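PDB 3MGA: enterochelin esterase from Salmonella enterica subsp. enterica serovar Typhimurium, which probably hydrolyses the ester bonds of the iron-loaded siderophore enterobactin, so that the cell can recover the metal. Local coordinates for residues Pro303-Trp317 / Gly342-Val356. Sequence-based numbering, arbitrary orientation.
Sequences PTRFGCVLSQSGSFW and GLRIVLEAGVREPIV
The carbonyl oxygen E348 O is gripped just past the end of strand 308-312, beside strand 344-350: S313 N reaches it at 2.7 Å from above the carbonyl plane, and a water, which has more acceptors in reach than protons, also appears to donate to it. That water also accepts from G314 N at 2.8 Å and hydrogen-bonds S311 OG, tying the turn after one strand to its neighbour. Upstream, the strands run nearly parallel and exchange regular backbone bonds, from R344 N to G307 O through to E348 N to S311 O.

On the face bearing L310, V346, Q312 and E348, L310 CD1 presses against V346 CG1 at 3.3 Å, a tight fit between side chains lying side by side. Next along, Q312 NE2 donates to E348 OE2 at 3.2 Å; the bond is straight (170°) but enters well above the carboxylate plane, the two flat groups standing 84° apart. The same nitrogen also serves W388 O. On the other face, L347 CD1 bridges S311 CB and F316 CE2, each 3.8 Å away.

Past the strands, V356 CG2 meets the edge of the W317 ring, 3.6 Å from NE1. With CG wedged between backbone N and carbonyl carbon (chi1 48°), E353 sends its extended chain toward S313 OG. G350 N holds its OE1 at 2.9 Å on the anti lone pair, while OE2 receives H383 ND1. An acid after strand 344-350, bonded to a histidine, with S315 OG bonded to S289 of a probable nucleophile elbow, is consistent with the catalytic triad of an alpha/beta-hydrolase, built here upon a beta-alpha-beta crossover.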
loop_
_atom_site.group_PDB
_atom_site.type_symbol
_atom_site.label_atom_id
_atom_site.label_comp_id
_atom_site.label_asym_id
_atom_site.label_seq_id
_atom_site.Cartn_x
_atom_site.Cartn_y
_atom_site.Cartn_z
ATOM N N PRO A 303 20.301 10.587 -9.491
ATOM C CA PRO A 303 20.332 9.355 -10.287
ATOM C C PRO A 303 21.670 8.631 -10.215
ATOM O O PRO A 303 21.754 7.457 -10.568
ATOM C CB PRO A 303 20.047 9.848 -11.709
ATOM C CG PRO A 303 20.518 11.265 -11.726
ATOM C CD PRO A 303 20.350 11.799 -10.332
ATOM N N THR A 304 22.700 9.333 -9.756
ATOM C CA THR A 304 24.037 8.769 -9.610
ATOM C C THR A 304 24.115 7.849 -8.392
ATOM O O THR A 304 25.071 7.092 -8.241
ATOM C CB THR A 304 25.102 9.895 -9.471
ATOM O OG1 THR A 304 26.410 9.318 -9.346
ATOM C CG2 THR A 304 24.813 10.771 -8.253
ATOM N N ARG A 305 23.114 7.940 -7.516
ATOM C CA ARG A 305 23.039 7.114 -6.316
ATOM C C ARG A 305 21.799 6.214 -6.326
ATOM O O ARG A 305 21.868 5.064 -5.878
ATOM C CB ARG A 305 23.040 8.010 -5.082
ATOM C CG ARG A 305 22.890 7.313 -3.724
ATOM C CD ARG A 305 24.008 6.324 -3.366
ATOM N NE ARG A 305 23.877 5.027 -4.029
ATOM C CZ ARG A 305 24.661 3.973 -3.788
ATOM N NH1 ARG A 305 25.639 4.041 -2.890
ATOM N NH2 ARG A 305 24.461 2.839 -4.446
ATOM N N PHE A 306 20.677 6.724 -6.833
ATOM C CA PHE A 306 19.435 5.949 -6.874
ATOM C C PHE A 306 18.956 5.816 -8.318
ATOM O O PHE A 306 18.257 6.690 -8.836
ATOM C CB PHE A 306 18.355 6.615 -6.009
ATOM C CG PHE A 306 18.826 6.994 -4.628
ATOM C CD1 PHE A 306 19.108 6.022 -3.682
ATOM C CD2 PHE A 306 18.964 8.329 -4.272
ATOM C CE1 PHE A 306 19.537 6.364 -2.408
ATOM C CE2 PHE A 306 19.388 8.684 -2.993
ATOM C CZ PHE A 306 19.670 7.695 -2.061
ATOM N N GLY A 307 19.328 4.715 -8.962
ATOM C CA GLY A 307 18.968 4.480 -10.355
ATOM C C GLY A 307 17.678 3.726 -10.584
ATOM O O GLY A 307 17.158 3.719 -11.699
ATOM N N CYS A 308 17.153 3.095 -9.537
ATOM C CA CYS A 308 15.923 2.320 -9.650
ATOM C C CYS A 308 14.838 2.879 -8.735
ATOM O O CYS A 308 15.038 3.025 -7.533
ATOM C CB CYS A 308 16.200 0.851 -9.308
ATOM S SG CYS A 308 17.552 0.107 -10.284
ATOM N N VAL A 309 13.691 3.203 -9.316
ATOM C CA VAL A 309 12.570 3.731 -8.564
ATOM C C VAL A 309 11.383 2.770 -8.622
ATOM O O VAL A 309 11.104 2.159 -9.663
ATOM C CB VAL A 309 12.123 5.103 -9.112
ATOM C CG1 VAL A 309 10.819 5.537 -8.473
ATOM C CG2 VAL A 309 13.208 6.150 -8.895
ATOM N N LEU A 310 10.720 2.616 -7.477
ATOM C CA LEU A 310 9.531 1.802 -7.368
ATOM C C LEU A 310 8.464 2.645 -6.670
ATOM O O LEU A 310 8.468 2.788 -5.441
ATOM C CB LEU A 310 9.807 0.499 -6.616
ATOM C CG LEU A 310 8.582 -0.391 -6.317
ATOM C CD1 LEU A 310 7.680 -0.530 -7.534
ATOM C CD2 LEU A 310 9.002 -1.775 -5.779
ATOM N N SER A 311 7.579 3.234 -7.471
ATOM C CA SER A 311 6.492 4.042 -6.954
ATOM C C SER A 311 5.164 3.310 -7.069
ATOM O O SER A 311 4.724 2.970 -8.175
ATOM C CB SER A 311 6.389 5.367 -7.687
ATOM O OG SER A 311 5.260 6.095 -7.213
ATOM N N GLN A 312 4.538 3.074 -5.921
ATOM C CA GLN A 312 3.246 2.402 -5.858
ATOM C C GLN A 312 2.252 3.451 -5.373
ATOM O O GLN A 312 2.467 4.069 -4.329
ATOM C CB GLN A 312 3.293 1.225 -4.876
ATOM C CG GLN A 312 4.496 0.305 -5.069
ATOM C CD GLN A 312 4.459 -0.932 -4.194
ATOM O OE1 GLN A 312 5.311 -1.111 -3.334
ATOM N NE2 GLN A 312 3.445 -1.775 -4.386
ATOM N N SER A 313 1.185 3.668 -6.144
ATOM C CA SER A 313 0.159 4.670 -5.812
ATOM C C SER A 313 0.786 6.029 -5.493
ATOM O O SER A 313 0.374 6.718 -4.559
ATOM C CB SER A 313 -0.709 4.196 -4.646
ATOM O OG SER A 313 -1.436 3.043 -4.994
ATOM N N GLY A 314 1.783 6.407 -6.283
ATOM C CA GLY A 314 2.491 7.669 -6.082
ATOM C C GLY A 314 1.585 8.879 -5.996
ATOM O O GLY A 314 0.686 9.060 -6.819
ATOM N N SER A 315 1.819 9.707 -4.980
ATOM C CA SER A 315 1.027 10.913 -4.768
ATOM C C SER A 315 1.527 12.034 -5.675
ATOM O O SER A 315 2.007 13.061 -5.202
ATOM C CB SER A 315 1.103 11.333 -3.305
ATOM O OG SER A 315 0.601 10.306 -2.469
ATOM N N PHE A 316 1.396 11.829 -6.985
ATOM C CA PHE A 316 1.846 12.805 -7.975
ATOM C C PHE A 316 0.830 13.916 -8.207
ATOM O O PHE A 316 0.969 14.716 -9.130
ATOM C CB PHE A 316 2.251 12.112 -9.273
ATOM C CG PHE A 316 3.338 11.120 -9.077
ATOM C CD1 PHE A 316 4.630 11.551 -8.799
ATOM C CD2 PHE A 316 3.078 9.754 -9.128
ATOM C CE1 PHE A 316 5.645 10.642 -8.590
ATOM C CE2 PHE A 316 4.090 8.837 -8.913
ATOM C CZ PHE A 316 5.374 9.279 -8.645
ATOM N N TRP A 317 -0.198 13.938 -7.362
ATOM C CA TRP A 317 -1.202 14.994 -7.361
ATOM C C TRP A 317 -0.738 16.075 -6.381
ATOM O O TRP A 317 -1.277 17.175 -6.367
ATOM C CB TRP A 317 -2.584 14.455 -6.963
ATOM C CG TRP A 317 -2.576 13.554 -5.751
ATOM C CD1 TRP A 317 -2.663 12.193 -5.752
ATOM C CD2 TRP A 317 -2.434 13.944 -4.379
ATOM N NE1 TRP A 317 -2.609 11.713 -4.470
ATOM C CE2 TRP A 317 -2.462 12.766 -3.607
ATOM C CE3 TRP A 317 -2.292 15.176 -3.725
ATOM C CZ2 TRP A 317 -2.361 12.780 -2.216
ATOM C CZ3 TRP A 317 -2.190 15.187 -2.339
ATOM C CH2 TRP A 317 -2.228 13.997 -1.603
ATOM N N GLY A 342 18.692 7.180 -17.513
ATOM C CA GLY A 342 19.409 6.008 -17.028
ATOM C C GLY A 342 18.656 5.312 -15.906
ATOM O O GLY A 342 19.088 4.268 -15.419
ATOM N N LEU A 343 17.524 5.887 -15.504
ATOM C CA LEU A 343 16.712 5.327 -14.436
ATOM C C LEU A 343 15.815 4.214 -14.933
ATOM O O LEU A 343 15.370 4.233 -16.076
ATOM C CB LEU A 343 15.805 6.394 -13.808
ATOM C CG LEU A 343 16.412 7.617 -13.119
ATOM C CD1 LEU A 343 15.284 8.511 -12.587
ATOM C CD2 LEU A 343 17.339 7.201 -12.001
ATOM N N ARG A 344 15.569 3.236 -14.069
ATOM C CA ARG A 344 14.649 2.156 -14.384
ATOM C C ARG A 344 13.500 2.488 -13.429
ATOM O O ARG A 344 13.719 2.642 -12.234
ATOM C CB ARG A 344 15.244 0.772 -14.115
ATOM C CG ARG A 344 16.769 0.695 -14.274
ATOM C CD ARG A 344 17.323 -0.686 -14.690
ATOM N NE ARG A 344 16.397 -1.818 -14.528
ATOM C CZ ARG A 344 15.829 -2.468 -15.555
ATOM N NH1 ARG A 344 16.125 -2.138 -16.819
ATOM N NH2 ARG A 344 14.997 -3.476 -15.337
ATOM N N ILE A 345 12.290 2.645 -13.947
ATOM C CA ILE A 345 11.176 3.045 -13.100
ATOM C C ILE A 345 9.963 2.137 -13.205
ATOM O O ILE A 345 9.500 1.837 -14.304
ATOM C CB ILE A 345 10.719 4.489 -13.450
ATOM C CG1 ILE A 345 11.907 5.456 -13.440
ATOM C CG2 ILE A 345 9.666 4.956 -12.499
ATOM C CD1 ILE A 345 11.538 6.872 -13.793
ATOM N N VAL A 346 9.495 1.668 -12.051
ATOM C CA VAL A 346 8.291 0.869 -11.965
ATOM C C VAL A 346 7.264 1.860 -11.428
ATOM O O VAL A 346 7.450 2.453 -10.363
ATOM C CB VAL A 346 8.426 -0.326 -11.016
ATOM C CG1 VAL A 346 7.049 -0.966 -10.772
ATOM C CG2 VAL A 346 9.414 -1.344 -11.568
ATOM N N LEU A 347 6.201 2.067 -12.186
ATOM C CA LEU A 347 5.194 3.023 -11.806
ATOM C C LEU A 347 3.884 2.259 -11.707
ATOM O O LEU A 347 3.322 1.821 -12.708
ATOM C CB LEU A 347 5.166 4.141 -12.852
ATOM C CG LEU A 347 4.556 5.490 -12.496
ATOM C CD1 LEU A 347 5.219 6.072 -11.258
ATOM C CD2 LEU A 347 4.699 6.437 -13.680
ATOM N N GLU A 348 3.441 2.047 -10.471
ATOM C CA GLU A 348 2.226 1.303 -10.197
ATOM C C GLU A 348 1.141 2.174 -9.589
ATOM O O GLU A 348 1.424 3.090 -8.811
ATOM C CB GLU A 348 2.538 0.141 -9.259
ATOM C CG GLU A 348 1.307 -0.509 -8.638
ATOM C CD GLU A 348 1.669 -1.521 -7.585
ATOM O OE1 GLU A 348 2.508 -2.403 -7.884
ATOM O OE2 GLU A 348 1.101 -1.447 -6.467
ATOM N N ALA A 349 -0.100 1.863 -9.949
ATOM C CA ALA A 349 -1.280 2.572 -9.459
ATOM C C ALA A 349 -2.510 1.717 -9.735
ATOM O O ALA A 349 -2.553 0.983 -10.726
ATOM C CB ALA A 349 -1.408 3.917 -10.123
ATOM N N GLY A 350 -3.501 1.800 -8.853
ATOM C CA GLY A 350 -4.714 1.008 -8.988
ATOM C C GLY A 350 -5.859 1.765 -9.634
ATOM O O GLY A 350 -5.955 2.978 -9.499
ATOM N N VAL A 351 -6.730 1.030 -10.330
ATOM C CA VAL A 351 -7.889 1.610 -11.004
ATOM C C VAL A 351 -8.970 2.020 -9.996
ATOM O O VAL A 351 -9.912 2.733 -10.352
ATOM C CB VAL A 351 -8.483 0.648 -12.073
ATOM C CG1 VAL A 351 -7.498 0.437 -13.204
ATOM C CG2 VAL A 351 -8.901 -0.705 -11.458
ATOM N N ARG A 352 -8.830 1.564 -8.746
ATOM C CA ARG A 352 -9.763 1.905 -7.673
ATOM C C ARG A 352 -9.306 3.153 -6.886
ATOM O O ARG A 352 -9.767 3.397 -5.777
ATOM C CB ARG A 352 -9.932 0.739 -6.703
ATOM C CG ARG A 352 -10.532 -0.538 -7.279
ATOM C CD ARG A 352 -11.959 -0.336 -7.663
ATOM N NE ARG A 352 -12.702 -1.586 -7.813
ATOM C CZ ARG A 352 -14.011 -1.641 -8.060
ATOM N NH1 ARG A 352 -14.711 -0.520 -8.191
ATOM N NH2 ARG A 352 -14.625 -2.813 -8.179
ATOM N N GLU A 353 -8.373 3.913 -7.448
ATOM C CA GLU A 353 -7.911 5.173 -6.848
ATOM C C GLU A 353 -7.753 6.136 -8.017
ATOM O O GLU A 353 -6.627 6.483 -8.390
ATOM C CB GLU A 353 -6.615 4.995 -6.047
ATOM C CG GLU A 353 -5.507 4.210 -6.767
ATOM C CD GLU A 353 -4.228 4.074 -5.962
ATOM O OE1 GLU A 353 -3.344 3.312 -6.404
ATOM O OE2 GLU A 353 -4.100 4.708 -4.888
ATOM N N PRO A 354 -8.898 6.549 -8.616
ATOM C CA PRO A 354 -9.003 7.420 -9.793
ATOM C C PRO A 354 -8.069 8.608 -9.807
ATOM O O PRO A 354 -7.326 8.788 -10.770
ATOM C CB PRO A 354 -10.458 7.906 -9.746
ATOM C CG PRO A 354 -11.190 6.838 -9.093
ATOM C CD PRO A 354 -10.234 6.133 -8.148
ATOM N N ILE A 355 -8.110 9.415 -8.752
ATOM C CA ILE A 355 -7.277 10.602 -8.683
ATOM C C ILE A 355 -5.815 10.204 -8.833
ATOM O O ILE A 355 -5.111 10.715 -9.706
ATOM C CB ILE A 355 -7.502 11.397 -7.375
ATOM C CG1 ILE A 355 -8.941 11.931 -7.320
ATOM C CG2 ILE A 355 -6.533 12.564 -7.283
ATOM C CD1 ILE A 355 -9.244 12.803 -6.101
ATOM N N VAL A 356 -5.377 9.272 -7.994
ATOM C CA VAL A 356 -3.999 8.799 -8.030
ATOM C C VAL A 356 -3.686 8.147 -9.374
ATOM O O VAL A 356 -2.658 8.430 -9.976
ATOM C CB VAL A 356 -3.715 7.817 -6.884
ATOM C CG1 VAL A 356 -2.308 7.204 -7.022
ATOM C CG2 VAL A 356 -3.880 8.520 -5.542
HETATM O O HOH W 1 3.093 5.241 -8.494
HETATM O O HOH W 2 -0.799 0.627 -6.626
#